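AT-less polyketide synthase (Streptomyces platensis subsp. rosaceus, PDB 4TKT) probably catalyses decarboxylative condensation of polyketide intermediates with extender units, as a ketosynthase of the AT-less type I synthase that makes isomigrastatin. Local coordinates at residues A346-A351 and P402-R407; G457-V462 and A512-T517. All blocks are in the same frame, centred on the assembly; numbering follows the deposited sequence.

Contact 1: A346-A351 and P402-R407; sequences ARNFCA and PFVLQR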
ATOM      1  N   ALA A 346     -32.317   8.459   6.774  1.00 62.80           N
ATOM      2  CA  ALA A 346     -32.406   7.679   5.543  1.00 69.54           C
ATOM      3  C   ALA A 346     -31.964   6.231   5.747  1.00 70.45           C
ATOM      4  O   ALA A 346     -31.201   5.924   6.665  1.00 68.05           O
ATOM      5  CB  ALA A 346     -31.578   8.335   4.447  1.00 63.06           C
ATOM      6  N   ARG A 347     -32.444   5.344   4.880  1.00 62.47           N
ATOM      7  CA  ARG A 347     -32.155   3.919   4.999  1.00 61.14           C
ATOM      8  C   ARG A 347     -31.669   3.312   3.687  1.00 68.08           C
ATOM      9  O   ARG A 347     -32.189   3.626   2.618  1.00 62.82           O
ATOM     10  CB  ARG A 347     -33.396   3.166   5.481  1.00 62.61           C
ATOM     11  CG  ARG A 347     -33.799   3.470   6.912  1.00 71.16           C
ATOM     12  CD  ARG A 347     -35.182   2.922   7.223  1.00 78.61           C
ATOM     13  NE  ARG A 347     -35.367   1.575   6.690  1.00 86.13           N
ATOM     14  CZ  ARG A 347     -36.386   1.208   5.918  1.00 92.24           C
ATOM     15  NH1 ARG A 347     -37.324   2.088   5.590  1.00 94.43           N
ATOM     16  NH2 ARG A 347     -36.470  -0.040   5.477  1.00 93.11           N
ATOM     17  N   ASN A 348     -30.661   2.448   3.787  1.00 67.06           N
ATOM     18  CA  ASN A 348     -30.205   1.628   2.665  1.00 66.16           C
ATOM     19  C   ASN A 348     -29.727   2.423   1.453  1.00 59.09           C
ATOM     20  O   ASN A 348     -30.132   2.143   0.325  1.00 60.58           O
ATOM     21  CB  ASN A 348     -31.325   0.677   2.239  1.00 60.32           C
ATOM     22  CG  ASN A 348     -31.931  -0.062   3.410  1.00 62.88           C
ATOM     23  OD1 ASN A 348     -31.218  -0.524   4.301  1.00 62.99           O
ATOM     24  ND2 ASN A 348     -33.255  -0.168   3.425  1.00 62.36           N
ATOM     25  N   PHE A 349     -28.862   3.405   1.684  1.00 57.97           N
ATOM     26  CA  PHE A 349     -28.323   4.221   0.599  1.00 58.45           C
ATOM     27  C   PHE A 349     -26.818   4.021   0.447  1.00 67.35           C
ATOM     28  O   PHE A 349     -26.228   4.388  -0.571  1.00 70.34           O
ATOM     29  CB  PHE A 349     -28.633   5.702   0.836  1.00 59.52           C
ATOM     30  CG  PHE A 349     -28.072   6.245   2.124  1.00 61.88           C
ATOM     31  CD1 PHE A 349     -28.826   6.221   3.287  1.00 58.07           C
ATOM     32  CD2 PHE A 349     -26.796   6.784   2.170  1.00 61.17           C
ATOM     33  CE1 PHE A 349     -28.315   6.720   4.473  1.00 56.62           C
ATOM     34  CE2 PHE A 349     -26.279   7.283   3.352  1.00 54.63           C
ATOM     35  CZ  PHE A 349     -27.040   7.252   4.505  1.00 57.40           C
ATOM     36  N   CYS A 350     -26.207   3.433   1.469  1.00 62.49           N
ATOM     37  CA  CYS A 350     -24.759   3.284   1.527  1.00 57.47           C
ATOM     38  C   CYS A 350     -24.347   1.820   1.416  1.00 57.26           C
ATOM     39  O   CYS A 350     -24.987   0.944   1.990  1.00 62.16           O
ATOM     40  CB  CYS A 350     -24.225   3.890   2.828  1.00 50.27           C
ATOM     41  SG  CYS A 350     -22.431   3.890   2.999  1.00 48.42           S
ATOM     42  N   ALA A 351     -23.281   1.559   0.669  1.00 54.19           N
ATOM     43  CA  ALA A 351     -22.759   0.206   0.545  1.00 48.72           C
ATOM     44  C   ALA A 351     -21.807  -0.082   1.695  1.00 58.11           C
ATOM     45  O   ALA A 351     -21.187   0.833   2.238  1.00 61.36           O
ATOM     46  CB  ALA A 351     -22.060   0.017  -0.789  1.00 48.94           C
ATOM     47  N   PRO A 402     -28.573   2.496   7.483  1.00 58.26           N
ATOM     48  CA  PRO A 402     -28.203   3.246   6.279  1.00 57.04           C
ATOM     49  C   PRO A 402     -27.620   2.354   5.189  1.00 53.96           C
ATOM     50  O   PRO A 402     -27.444   2.812   4.062  1.00 54.64           O
ATOM     51  CB  PRO A 402     -27.135   4.226   6.784  1.00 52.98           C
ATOM     52  CG  PRO A 402     -27.316   4.283   8.259  1.00 54.53           C
ATOM     53  CD  PRO A 402     -27.800   2.929   8.660  1.00 56.19           C
ATOM     54  N   PHE A 403     -27.339   1.098   5.519  1.00 51.74           N
ATOM     55  CA  PHE A 403     -26.491   0.271   4.670  1.00 50.75           C
ATOM     56  C   PHE A 403     -27.202  -0.810   3.866  1.00 52.04           C
ATOM     57  O   PHE A 403     -28.334  -1.196   4.158  1.00 57.59           O
ATOM     58  CB  PHE A 403     -25.410  -0.393   5.522  1.00 49.09           C
ATOM     59  CG  PHE A 403     -24.660   0.562   6.394  1.00 47.01           C
ATOM     60  CD1 PHE A 403     -23.789   1.484   5.840  1.00 49.31           C
ATOM     61  CD2 PHE A 403     -24.821   0.536   7.767  1.00 46.38           C
ATOM     62  CE1 PHE A 403     -23.094   2.367   6.641  1.00 53.22           C
ATOM     63  CE2 PHE A 403     -24.129   1.415   8.573  1.00 53.83           C
ATOM     64  CZ  PHE A 403     -23.264   2.332   8.008  1.00 54.20           C
ATOM     65  N   VAL A 404     -26.503  -1.278   2.837  1.00 57.41           N
ATOM     66  CA  VAL A 404     -26.853  -2.491   2.111  1.00 56.13           C
ATOM     67  C   VAL A 404     -25.581  -3.314   1.931  1.00 54.51           C
ATOM     68  O   VAL A 404     -24.623  -2.856   1.308  1.00 56.54           O
ATOM     69  CB  VAL A 404     -27.479  -2.193   0.735  1.00 54.49           C
ATOM     70  CG1 VAL A 404     -27.603  -3.472  -0.076  1.00 55.01           C
ATOM     71  CG2 VAL A 404     -28.833  -1.531   0.900  1.00 56.61           C
ATOM     72  N   LEU A 405     -25.568  -4.520   2.491  1.00 49.75           N
ATOM     73  CA  LEU A 405     -24.388  -5.374   2.438  1.00 48.00           C
ATOM     74  C   LEU A 405     -24.045  -5.764   1.003  1.00 58.00           C
ATOM     75  O   LEU A 405     -24.850  -6.381   0.308  1.00 63.50           O
ATOM     76  CB  LEU A 405     -24.596  -6.628   3.285  1.00 47.49           C
ATOM     77  CG  LEU A 405     -23.386  -7.557   3.372  1.00 45.72           C
ATOM     78  CD1 LEU A 405     -22.195  -6.815   3.953  1.00 43.82           C
ATOM     79  CD2 LEU A 405     -23.714  -8.785   4.202  1.00 53.73           C
ATOM     80  N   GLN A 406     -22.843  -5.399   0.569  1.00 47.44           N
ATOM     81  CA  GLN A 406     -22.414  -5.644  -0.803  1.00 51.83           C
ATOM     82  C   GLN A 406     -22.020  -7.105  -1.013  1.00 47.55           C
ATOM     83  O   GLN A 406     -20.983  -7.553  -0.528  1.00 52.49           O
ATOM     84  CB  GLN A 406     -21.244  -4.727  -1.165  1.00 47.05           C
ATOM     85  CG  GLN A 406     -20.999  -4.604  -2.657  1.00 54.72           C
ATOM     86  CD  GLN A 406     -22.179  -3.994  -3.389  1.00 53.79           C
ATOM     87  OE1 GLN A 406     -22.799  -3.046  -2.909  1.00 51.05           O
ATOM     88  NE2 GLN A 406     -22.497  -4.540  -4.557  1.00 52.00           N
ATOM     89  N   ARG A 407     -22.851  -7.844  -1.743  1.00 49.19           N
ATOM     90  CA  ARG A 407     -22.616  -9.271  -1.941  1.00 52.54           C
ATOM     91  C   ARG A 407     -22.475  -9.635  -3.418  1.00 56.86           C
ATOM     92  O   ARG A 407     -22.229 -10.792  -3.760  1.00 58.70           O
ATOM     93  CB  ARG A 407     -23.741 -10.084  -1.296  1.00 53.84           C
ATOM     94  CG  ARG A 407     -23.646 -10.142   0.224  1.00 58.49           C
ATOM     95  CD  ARG A 407     -24.802 -10.907   0.844  1.00 66.81           C
ATOM     96  NE  ARG A 407     -25.982 -10.070   1.039  1.00 73.50           N
ATOM     97  CZ  ARG A 407     -27.042 -10.432   1.755  1.00 77.01           C
ATOM     98  NH1 ARG A 407     -27.069 -11.619   2.348  1.00 76.26           N
ATOM     99  NH2 ARG A 407     -28.071  -9.609   1.884  1.00 81.16           N
TER
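Phe349 and Pro402 meet side chain to side chain. Phe349 CE1 lies 3.6 Å from Pro402 CB, and CZ is also close to that carbon. With chi1 59°, CG of Phe349 stands between the backbone N and the carbonyl carbon. One face of this ring lies over Pro402 O, offset toward the rim. The same oxygen takes two backbone bonds. Phe349 N reaches it at 2.8 Å from above the carbonyl plane. Cys350 N reaches it at 2.9 Å in a straighter bond. An alanine in place of Phe349 would probably leave Pro402 CB without its CE1 and CZ contacts, uncover Pro402 O on the ring side and cost Arg313 its cation-pi partner. Beyond this point the chains run as parallel strands. Strand 403-405 is the last strand at one end of the large mixed sheet of the thiolase-type ketosynthase fold, next to strand 350-353. Val404 N bonds to Cys350 O at 2.8 Å. Cys350 and Phe403 share a sheet face. Cys350 SG, anti to its backbone N (chi1 -176°), sits at the edge of the Phe403 ring, 5.1 Å from its centroid. Phe340 of helix 328-340 also meets that ring, nearly perpendicular. On the other face Ala351 CB lies 3.8 Å from Gln406 OE1, while Gln406 NE2 bonds to Glu408 O. Val404 CG2 touches Asn348 CB at 3.6 Å.

Contact 2: G457-V462 and A512-T517; sequences GETVVV and AVAVST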
ATOM      1  N   GLY A 457       2.019  12.147 -31.422  1.00 55.59           N
ATOM      2  CA  GLY A 457       2.591  11.591 -32.634  1.00 57.52           C
ATOM      3  C   GLY A 457       4.085  11.815 -32.761  1.00 58.26           C
ATOM      4  O   GLY A 457       4.755  11.133 -33.537  1.00 55.43           O
ATOM      5  N   GLU A 458       4.609  12.771 -32.001  1.00 62.89           N
ATOM      6  CA  GLU A 458       6.024  13.121 -32.073  1.00 58.76           C
ATOM      7  C   GLU A 458       6.914  12.023 -31.502  1.00 58.21           C
ATOM      8  O   GLU A 458       6.442  11.124 -30.803  1.00 56.64           O
ATOM      9  CB  GLU A 458       6.288  14.436 -31.334  1.00 62.83           C
ATOM     10  CG  GLU A 458       5.410  15.599 -31.774  1.00 77.68           C
ATOM     11  CD  GLU A 458       5.765  16.131 -33.153  1.00 98.06           C
ATOM     12  OE1 GLU A 458       6.771  15.676 -33.737  1.00106.56           O
ATOM     13  OE2 GLU A 458       5.035  17.014 -33.653  1.00105.69           O
ATOM     14  N   THR A 459       8.205  12.102 -31.808  1.00 61.00           N
ATOM     15  CA  THR A 459       9.179  11.153 -31.284  1.00 52.71           C
ATOM     16  C   THR A 459       9.529  11.482 -29.839  1.00 52.03           C
ATOM     17  O   THR A 459       9.915  12.607 -29.525  1.00 53.69           O
ATOM     18  CB  THR A 459      10.475  11.138 -32.123  1.00 50.56           C
ATOM     19  OG1 THR A 459      10.213  10.573 -33.412  1.00 45.83           O
ATOM     20  CG2 THR A 459      11.546  10.309 -31.433  1.00 53.16           C
ATOM     21  N   VAL A 460       9.382  10.494 -28.964  1.00 48.57           N
ATOM     22  CA  VAL A 460       9.779  10.636 -27.572  1.00 47.21           C
ATOM     23  C   VAL A 460      10.970   9.730 -27.281  1.00 47.41           C
ATOM     24  O   VAL A 460      11.302   8.848 -28.077  1.00 49.86           O
ATOM     25  CB  VAL A 460       8.625  10.292 -26.609  1.00 48.21           C
ATOM     26  CG1 VAL A 460       7.390  11.104 -26.954  1.00 41.28           C
ATOM     27  CG2 VAL A 460       8.317   8.801 -26.655  1.00 40.43           C
ATOM     28  N   VAL A 461      11.615   9.948 -26.143  1.00 39.13           N
ATOM     29  CA  VAL A 461      12.731   9.104 -25.744  1.00 45.51           C
ATOM     30  C   VAL A 461      12.391   8.343 -24.459  1.00 43.77           C
ATOM     31  O   VAL A 461      12.239   8.930 -23.389  1.00 45.96           O
ATOM     32  CB  VAL A 461      14.028   9.931 -25.567  1.00 50.32           C
ATOM     33  CG1 VAL A 461      13.737  11.257 -24.884  1.00 54.36           C
ATOM     34  CG2 VAL A 461      15.086   9.132 -24.815  1.00 37.68           C
ATOM     35  N   VAL A 462      12.248   7.027 -24.591  1.00 40.65           N
ATOM     36  CA  VAL A 462      11.907   6.162 -23.470  1.00 37.76           C
ATOM     37  C   VAL A 462      13.174   5.674 -22.783  1.00 37.21           C
ATOM     38  O   VAL A 462      14.070   5.132 -23.426  1.00 47.14           O
ATOM     39  CB  VAL A 462      11.060   4.952 -23.923  1.00 47.76           C
ATOM     40  CG1 VAL A 462      10.842   3.983 -22.771  1.00 37.85           C
ATOM     41  CG2 VAL A 462       9.728   5.418 -24.488  1.00 38.83           C
ATOM     42  N   ALA A 512      17.991   3.310 -23.478  1.00 40.37           N
ATOM     43  CA  ALA A 512      17.235   4.424 -24.035  1.00 37.03           C
ATOM     44  C   ALA A 512      16.862   4.152 -25.486  1.00 37.55           C
ATOM     45  O   ALA A 512      17.656   3.600 -26.245  1.00 39.32           O
ATOM     46  CB  ALA A 512      18.028   5.713 -23.923  1.00 36.86           C
ATOM     47  N   VAL A 513      15.650   4.538 -25.865  1.00 37.85           N
ATOM     48  CA  VAL A 513      15.188   4.338 -27.233  1.00 38.45           C
ATOM     49  C   VAL A 513      14.253   5.462 -27.677  1.00 38.77           C
ATOM     50  O   VAL A 513      13.343   5.856 -26.947  1.00 39.24           O
ATOM     51  CB  VAL A 513      14.477   2.972 -27.392  1.00 44.98           C
ATOM     52  CG1 VAL A 513      13.371   2.811 -26.359  1.00 43.05           C
ATOM     53  CG2 VAL A 513      13.936   2.805 -28.804  1.00 45.30           C
ATOM     54  N   ALA A 514      14.499   5.986 -28.874  1.00 44.03           N
ATOM     55  CA  ALA A 514      13.649   7.019 -29.454  1.00 46.04           C
ATOM     56  C   ALA A 514      12.563   6.394 -30.326  1.00 51.39           C
ATOM     57  O   ALA A 514      12.859   5.767 -31.342  1.00 51.46           O
ATOM     58  CB  ALA A 514      14.482   7.998 -30.260  1.00 39.73           C
ATOM     59  N   VAL A 515      11.306   6.561 -29.924  1.00 51.17           N
ATOM     60  CA  VAL A 515      10.185   5.984 -30.661  1.00 50.77           C
ATOM     61  C   VAL A 515       9.062   6.998 -30.855  1.00 49.71           C
ATOM     62  O   VAL A 515       9.003   8.011 -30.159  1.00 51.99           O
ATOM     63  CB  VAL A 515       9.614   4.740 -29.945  1.00 43.87           C
ATOM     64  CG1 VAL A 515      10.585   3.574 -30.035  1.00 43.26           C
ATOM     65  CG2 VAL A 515       9.292   5.059 -28.497  1.00 41.25           C
ATOM     66  N   SER A 516       8.172   6.720 -31.803  1.00 48.46           N
ATOM     67  CA  SER A 516       7.026   7.588 -32.046  1.00 45.66           C
ATOM     68  C   SER A 516       5.718   6.799 -32.027  1.00 51.09           C
ATOM     69  O   SER A 516       4.636   7.380 -31.945  1.00 56.75           O
ATOM     70  CB  SER A 516       7.180   8.327 -33.378  1.00 46.29           C
ATOM     71  OG  SER A 516       7.267   7.423 -34.465  1.00 51.08           O
ATOM     72  N   THR A 517       5.822   5.474 -32.098  1.00 52.09           N
ATOM     73  CA  THR A 517       4.646   4.610 -32.013  1.00 51.20           C
ATOM     74  C   THR A 517       4.825   3.550 -30.933  1.00 49.14           C
ATOM     75  O   THR A 517       5.939   3.098 -30.671  1.00 43.59           O
ATOM     76  CB  THR A 517       4.348   3.900 -33.348  1.00 51.51           C
ATOM     77  OG1 THR A 517       5.308   2.858 -33.564  1.00 49.23           O
ATOM     78  CG2 THR A 517       4.385   4.886 -34.510  1.00 46.52           C
TER
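Val460, Val462, Val513 and Val515 join two antiparallel strands, 460-466 and 509-515, in a three-stranded sheet. Segment 512-517 belongs to the RhiE-like KS-MAT linker region. The N-to-C directions of 460-462 and 512-515 are 151° apart, close to antiparallel. Two hydrogen-bonded pairs hold them. Val460 N bonds to Val515 O at 2.8 Å, and Val515 N bonds back to Val460 O. Val462 and Val513 repeat the exchange. Here Val462 N lies tilted from the carbonyl plane of Val513 O, while Val513 N lies in the plane of its acceptor, Val462 O. Between the two pairs stands the non-hydrogen-bonded pair Val461 and Ala514. CA-H...O contacts add to the backbone link, such as Ala514 CA to Val460 O at 3.3 Å. The contacts among the four valines lie on one face. Val462 CG2 meets Val515 CG2 at 4.0 Å, and the two side chains slant across each other. Val462 CB faces Val513 CG1 at the same distance. Leu521 of helix 518-530 packs on Val462, Val513 and Val515. The other face carries Val461 and Ala514, and Ala576 of helix 573-580 touches Val461. At the loop end, Thr459 CG2, anti to its backbone N, comes 3.9 Å from Ala514 CB.

In the fold
Contact 1 comes first along the chain, and contact 2 follows once it is complete. Their centres lie 49 Å apart, with nearest atoms about 39 Å apart, and they do not touch. They belong to different sheets. Contact 1 pairs strands 350-353 and 403-405 at one end of the large mixed sheet, in the ketosynthase part. Contact 2 pairs strands 460-466 and 509-515 of the small antiparallel sheet, which strand 538-541 completes. Helix 328-340 packs on the first pair, and helices 493-502, 518-530 and 573-580 on the second. This is consistent with a ketosynthase body and a following linker region, each with its own sheet.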